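Local coordinates for protein aspartate--tRNA(Asp/Asn) ligase (Thermus thermophilus, PDB 1N9W) that attaches L-aspartate, activated with ATP, to both tRNA(Asp) and tRNA(Asn), as a homodimeric non-discriminating class II aminoacyl-tRNA synthetase, at residues L64-A69 against E76-E81; R136-R141 against E235-E240. All blocks are in the same frame, centred on the assembly; numbering follows the deposited sequence.

Contact 1. Residues L64-A69 against E76-E81; sequences LVVENA and EVQAKE
Leu64 and Gln78 pair through both backbone groups. Leu64 N donates to Gln78 O at 3.0 Å, and Gln78 N donates to Leu64 O at 2.8 Å. Two residues on, Val66 N gives a nearly straight bond of 2.8 Å to Glu76 O, with 174° at the hydrogen. Between them Val65 and Val77 form a non-hydrogen-bonded antiparallel pair. Their CG2 methyls only just meet, at 4.5 Å, on the face turned toward Val16 and Leu18 of strand 15-28. This is a beta hairpin of the OB-fold domain, and Asn68 and Glu76 are both sites of interaction with tRNA. Glu76 and Gln78 share the other face of the sheet, and Asn68 joins them from the loop after strand 58-67. Asn68 ND2 reaches Glu76 OE1 at 2.8 Å. The bond lies in the amide plane but meets the carboxylate from above, with the two planes 77° apart. Glu76 OE2 takes a second bond through its anti lone pair, from Gln78 NE2 at 2.8 Å. The carboxylate is thus gripped at both oxygens, which limits its rotation. The Gln78 amide also crosses Val66, with NE2 3.4 Å from Val66 CG2. Gln44, another tRNA-contacting residue, touches both Asn68 and Glu76.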
loop_
_atom_site.group_PDB
_atom_site.type_symbol
_atom_site.label_atom_id
_atom_site.label_comp_id
_atom_site.label_asym_id
_atom_site.label_seq_id
_atom_site.Cartn_x
_atom_site.Cartn_y
_atom_site.Cartn_z
ATOM N N LEU B 64 -29.979 -8.419 -24.525
ATOM C CA LEU B 64 -31.115 -8.116 -23.653
ATOM C C LEU B 64 -31.114 -8.883 -22.332
ATOM O O LEU B 64 -30.997 -10.111 -22.318
ATOM C CB LEU B 64 -32.416 -8.429 -24.409
ATOM C CG LEU B 64 -33.744 -8.193 -23.691
ATOM C CD1 LEU B 64 -34.002 -6.693 -23.627
ATOM C CD2 LEU B 64 -34.881 -8.906 -24.433
ATOM N N VAL B 65 -31.245 -8.154 -21.227
ATOM C CA VAL B 65 -31.292 -8.765 -19.901
ATOM C C VAL B 65 -32.695 -9.325 -19.678
ATOM O O VAL B 65 -33.687 -8.590 -19.686
ATOM C CB VAL B 65 -30.961 -7.733 -18.786
ATOM C CG1 VAL B 65 -30.961 -8.408 -17.401
ATOM C CG2 VAL B 65 -29.589 -7.100 -19.062
ATOM N N VAL B 66 -32.765 -10.638 -19.489
ATOM C CA VAL B 66 -34.026 -11.334 -19.283
ATOM C C VAL B 66 -34.018 -12.128 -17.980
ATOM O O VAL B 66 -33.024 -12.769 -17.623
ATOM C CB VAL B 66 -34.312 -12.280 -20.468
ATOM C CG1 VAL B 66 -35.583 -13.076 -20.220
ATOM C CG2 VAL B 66 -34.437 -11.461 -21.749
ATOM N N GLU B 67 -35.139 -12.064 -17.274
ATOM C CA GLU B 67 -35.319 -12.752 -16.009
ATOM C C GLU B 67 -35.273 -14.266 -16.209
ATOM O O GLU B 67 -35.820 -14.776 -17.181
ATOM C CB GLU B 67 -36.674 -12.362 -15.410
ATOM C CG GLU B 67 -36.753 -12.553 -13.913
ATOM C CD GLU B 67 -38.158 -12.304 -13.357
ATOM O OE1 GLU B 67 -38.902 -11.478 -13.942
ATOM O OE2 GLU B 67 -38.488 -12.918 -12.323
ATOM N N ASN B 68 -34.623 -14.975 -15.295
ATOM C CA ASN B 68 -34.531 -16.426 -15.402
ATOM C C ASN B 68 -33.933 -17.015 -14.133
ATOM O O ASN B 68 -32.710 -17.137 -14.001
ATOM C CB ASN B 68 -33.693 -16.826 -16.618
ATOM C CG ASN B 68 -33.693 -18.322 -16.853
ATOM O OD1 ASN B 68 -34.214 -19.089 -16.040
ATOM N ND2 ASN B 68 -33.095 -18.749 -17.966
ATOM N N ALA B 69 -34.815 -17.382 -13.204
ATOM C CA ALA B 69 -34.435 -17.934 -11.896
ATOM C C ALA B 69 -33.510 -19.143 -11.916
ATOM O O ALA B 69 -32.735 -19.350 -10.983
ATOM C CB ALA B 69 -35.693 -18.279 -11.118
ATOM N N GLU B 76 -30.234 -13.566 -17.147
ATOM C CA GLU B 76 -29.752 -14.113 -18.388
ATOM C C GLU B 76 -29.622 -12.988 -19.420
ATOM O O GLU B 76 -30.349 -11.996 -19.363
ATOM C CB GLU B 76 -30.733 -15.199 -18.845
ATOM C CG GLU B 76 -30.919 -15.366 -20.325
ATOM C CD GLU B 76 -31.833 -16.564 -20.651
ATOM O OE1 GLU B 76 -31.635 -17.636 -20.052
ATOM O OE2 GLU B 76 -32.709 -16.431 -21.509
ATOM N N VAL B 77 -28.660 -13.105 -20.330
ATOM C CA VAL B 77 -28.533 -12.095 -21.367
ATOM C C VAL B 77 -28.702 -12.780 -22.714
ATOM O O VAL B 77 -27.932 -13.676 -23.060
ATOM C CB VAL B 77 -27.161 -11.380 -21.355
ATOM C CG1 VAL B 77 -27.062 -10.460 -22.570
ATOM C CG2 VAL B 77 -26.984 -10.567 -20.084
ATOM N N GLN B 78 -29.718 -12.377 -23.464
ATOM C CA GLN B 78 -29.941 -12.950 -24.783
ATOM C C GLN B 78 -29.109 -12.102 -25.754
ATOM O O GLN B 78 -29.440 -10.955 -26.045
ATOM C CB GLN B 78 -31.453 -12.939 -25.101
ATOM C CG GLN B 78 -32.189 -14.237 -24.635
ATOM C CD GLN B 78 -33.665 -14.045 -24.247
ATOM O OE1 GLN B 78 -34.447 -13.458 -24.992
ATOM N NE2 GLN B 78 -34.045 -14.557 -23.077
ATOM N N ALA B 79 -28.006 -12.678 -26.229
ATOM C CA ALA B 79 -27.083 -11.979 -27.119
ATOM C C ALA B 79 -27.606 -11.559 -28.486
ATOM O O ALA B 79 -28.216 -12.346 -29.210
ATOM C CB ALA B 79 -25.814 -12.816 -27.294
ATOM N N LYS B 80 -27.343 -10.306 -28.834
ATOM C CA LYS B 80 -27.727 -9.772 -30.126
ATOM C C LYS B 80 -26.421 -9.795 -30.925
ATOM O O LYS B 80 -26.409 -9.846 -32.162
ATOM C CB LYS B 80 -28.214 -8.322 -29.988
ATOM C CG LYS B 80 -29.136 -8.076 -28.797
ATOM C CD LYS B 80 -30.568 -8.517 -29.052
ATOM C CE LYS B 80 -31.283 -7.550 -29.982
ATOM N NZ LYS B 80 -32.699 -7.957 -30.186
ATOM N N GLU B 81 -25.308 -9.771 -30.200
ATOM C CA GLU B 81 -23.995 -9.770 -30.830
ATOM C C GLU B 81 -22.930 -10.336 -29.894
ATOM O O GLU B 81 -22.943 -10.070 -28.696
ATOM C CB GLU B 81 -23.646 -8.332 -31.245
ATOM C CG GLU B 81 -22.192 -8.081 -31.625
ATOM C CD GLU B 81 -21.966 -6.657 -32.154
ATOM O OE1 GLU B 81 -22.673 -5.726 -31.708
ATOM O OE2 GLU B 81 -21.064 -6.475 -32.995
#

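Contact 2. Residues R136-R141 against E235-E240; sequences RRYLDR and EALLAE
Tyr138 lays one face of its ring over the backbone of the helix at Ala236 and Leu237. Leu237 CA stands 4.1 Å from the ring centroid and 26° off its normal, a CH-pi contact offset toward the rim. Ala236 C sits over the ring centre. The ring is put there by chi1 of 176°, which sets CG anti to the backbone N. Further out along the ring, Ala236 CB packs against the phenol end, 3.4 Å from Tyr138 OH. On the inner side Leu237 CD1 fits between two partners. Leu237 CD1 lies 3.7 Å from Tyr138 CD2 and 3.9 Å from Leu139 CG. Leu237 also touches Phe390 and Ile392 of strand 387-393, and Leu139 touches Tyr194 of strand 192-198, so the apolar centre rests on the sheet.

Glu240 makes the polar edge. Its CG packs on Tyr138 CB, and the chain then bends at chi2. Glu240 OE1 comes to the ring edge, 3.4 Å from Tyr138 CD1, with the carboxylate turned about halfway against the ring. The carboxylate forms a salt bridge with Arg141, whose NH2 is 2.8 Å from Glu240 OE1. The same NH2 donates a hydrogen bond to Glu240 OE2 on the syn side, near the guanidinium plane. One nitrogen therefore faces both oxygens. Arg137 adds a second positive charge nearby, with NE 4.3 Å from Glu240 OE2, which may further favour the charged carboxylate.

On another side of helix 119-141, Arg136 and Asp140 form salt bridges to Glu146 and Arg133 of the second subunit. The two helix segments run at 133° to each other, with axes 9.1 Å apart at closest. They pack against the mainly antiparallel sheet of the catalytic domain, the fold characteristic of class II aminoacyl-tRNA synthetases.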
loop_
_atom_site.group_PDB
_atom_site.type_symbol
_atom_site.label_atom_id
_atom_site.label_comp_id
_atom_site.label_asym_id
_atom_site.label_seq_id
_atom_site.Cartn_x
_atom_site.Cartn_y
_atom_site.Cartn_z
ATOM N N ARG B 136 -5.042 0.544 6.332
ATOM C CA ARG B 136 -4.535 1.889 6.073
ATOM C C ARG B 136 -5.520 3.009 6.441
ATOM O O ARG B 136 -5.106 4.073 6.905
ATOM C CB ARG B 136 -4.134 2.035 4.598
ATOM C CG ARG B 136 -3.074 1.050 4.111
ATOM C CD ARG B 136 -2.267 1.662 2.955
ATOM N NE ARG B 136 -1.415 0.701 2.243
ATOM C CZ ARG B 136 -1.845 -0.135 1.304
ATOM N NH1 ARG B 136 -3.126 -0.133 0.948
ATOM N NH2 ARG B 136 -0.993 -0.977 0.719
ATOM N N ARG B 137 -6.812 2.772 6.225
ATOM C CA ARG B 137 -7.830 3.770 6.532
ATOM C C ARG B 137 -7.876 4.034 8.035
ATOM O O ARG B 137 -7.752 5.178 8.467
ATOM C CB ARG B 137 -9.216 3.301 6.059
ATOM C CG ARG B 137 -10.254 4.423 5.924
ATOM C CD ARG B 137 -11.708 3.926 5.931
ATOM N NE ARG B 137 -12.100 3.084 4.794
ATOM C CZ ARG B 137 -12.091 3.463 3.515
ATOM N NH1 ARG B 137 -11.698 4.683 3.182
ATOM N NH2 ARG B 137 -12.505 2.630 2.567
ATOM N N TYR B 138 -8.048 2.981 8.828
ATOM C CA TYR B 138 -8.122 3.153 10.275
ATOM C C TYR B 138 -6.917 3.908 10.812
ATOM O O TYR B 138 -7.070 4.867 11.557
ATOM C CB TYR B 138 -8.223 1.802 10.997
ATOM C CG TYR B 138 -8.193 1.961 12.505
ATOM C CD1 TYR B 138 -9.317 2.409 13.207
ATOM C CD2 TYR B 138 -7.006 1.765 13.217
ATOM C CE1 TYR B 138 -9.254 2.675 14.578
ATOM C CE2 TYR B 138 -6.931 2.028 14.584
ATOM C CZ TYR B 138 -8.062 2.484 15.256
ATOM O OH TYR B 138 -7.989 2.773 16.594
ATOM N N LEU B 139 -5.721 3.479 10.427
ATOM C CA LEU B 139 -4.507 4.135 10.897
ATOM C C LEU B 139 -4.371 5.571 10.371
ATOM O O LEU B 139 -3.954 6.463 11.117
ATOM C CB LEU B 139 -3.278 3.292 10.532
ATOM C CG LEU B 139 -3.220 1.915 11.235
ATOM C CD1 LEU B 139 -2.132 1.050 10.604
ATOM C CD2 LEU B 139 -2.968 2.097 12.748
ATOM N N ASP B 140 -4.711 5.806 9.102
ATOM C CA ASP B 140 -4.638 7.168 8.547
ATOM C C ASP B 140 -5.544 8.103 9.357
ATOM O O ASP B 140 -5.178 9.240 9.625
ATOM C CB ASP B 140 -5.093 7.216 7.075
ATOM C CG ASP B 140 -4.027 6.724 6.092
ATOM O OD1 ASP B 140 -2.829 6.647 6.468
ATOM O OD2 ASP B 140 -4.395 6.431 4.926
ATOM N N ARG B 141 -6.732 7.625 9.725
ATOM C CA ARG B 141 -7.658 8.442 10.500
ATOM C C ARG B 141 -7.137 8.738 11.914
ATOM O O ARG B 141 -7.593 9.687 12.552
ATOM C CB ARG B 141 -9.033 7.779 10.568
ATOM C CG ARG B 141 -10.121 8.652 11.185
ATOM C CD ARG B 141 -11.500 8.165 10.771
ATOM N NE ARG B 141 -11.591 6.724 10.966
ATOM C CZ ARG B 141 -11.971 5.855 10.035
ATOM N NH1 ARG B 141 -12.314 6.266 8.819
ATOM N NH2 ARG B 141 -11.986 4.561 10.321
ATOM N N GLU B 235 -6.964 -4.160 18.236
ATOM C CA GLU B 235 -8.355 -4.614 18.309
ATOM C C GLU B 235 -9.247 -3.739 17.450
ATOM O O GLU B 235 -10.068 -4.234 16.679
ATOM C CB GLU B 235 -8.861 -4.574 19.760
ATOM C CG GLU B 235 -8.569 -5.840 20.559
ATOM C CD GLU B 235 -9.079 -5.757 22.008
ATOM O OE1 GLU B 235 -10.233 -5.323 22.224
ATOM O OE2 GLU B 235 -8.329 -6.144 22.918
ATOM N N ALA B 236 -9.085 -2.430 17.598
ATOM C CA ALA B 236 -9.881 -1.475 16.837
ATOM C C ALA B 236 -9.492 -1.572 15.359
ATOM O O ALA B 236 -10.353 -1.513 14.483
ATOM C CB ALA B 236 -9.644 -0.059 17.369
ATOM N N LEU B 237 -8.193 -1.729 15.106
ATOM C CA LEU B 237 -7.662 -1.860 13.756
ATOM C C LEU B 237 -8.314 -3.054 13.058
ATOM O O LEU B 237 -8.827 -2.931 11.947
ATOM C CB LEU B 237 -6.143 -2.059 13.807
ATOM C CG LEU B 237 -5.393 -2.383 12.507
ATOM C CD1 LEU B 237 -5.476 -1.206 11.552
ATOM C CD2 LEU B 237 -3.936 -2.708 12.832
ATOM N N LEU B 238 -8.301 -4.207 13.725
ATOM C CA LEU B 238 -8.889 -5.428 13.183
ATOM C C LEU B 238 -10.370 -5.290 12.897
ATOM O O LEU B 238 -10.859 -5.770 11.869
ATOM C CB LEU B 238 -8.679 -6.594 14.144
ATOM C CG LEU B 238 -7.274 -7.191 14.146
ATOM C CD1 LEU B 238 -7.051 -7.961 15.430
ATOM C CD2 LEU B 238 -7.101 -8.073 12.923
ATOM N N ALA B 239 -11.092 -4.645 13.807
ATOM C CA ALA B 239 -12.532 -4.457 13.638
ATOM C C ALA B 239 -12.790 -3.701 12.345
ATOM O O ALA B 239 -13.706 -4.029 11.591
ATOM C CB ALA B 239 -13.106 -3.678 14.833
ATOM N N GLU B 240 -11.978 -2.682 12.096
ATOM C CA GLU B 240 -12.111 -1.888 10.880
ATOM C C GLU B 240 -11.816 -2.759 9.653
ATOM O O GLU B 240 -12.597 -2.792 8.706
ATOM C CB GLU B 240 -11.139 -0.709 10.931
ATOM C CG GLU B 240 -11.144 0.183 9.695
ATOM C CD GLU B 240 -11.829 1.506 9.939
ATOM O OE1 GLU B 240 -11.898 1.928 11.118
ATOM O OE2 GLU B 240 -12.285 2.142 8.956
#

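Overall arrangement
Contacts 1 and 2 lie in different domains and do not touch. Their centres are 42 Å apart and their nearest atoms about 29 Å. They follow one another along the chain, contact 1 in the OB-fold domain and contact 2 in the catalytic domain. Contact 1 holds two tRNA-interaction sites itself. The side chain of Glu76 is about 3 Å from that of Gln44 and about 12 Å from that of Arg26, two more such sites. Contact 2 is helix packing against the sheet of the catalytic domain. The side chain of Leu237 is about 11 Å from Gly393 of the predicted ATP site. Only contact 2 has residues that reach the second subunit.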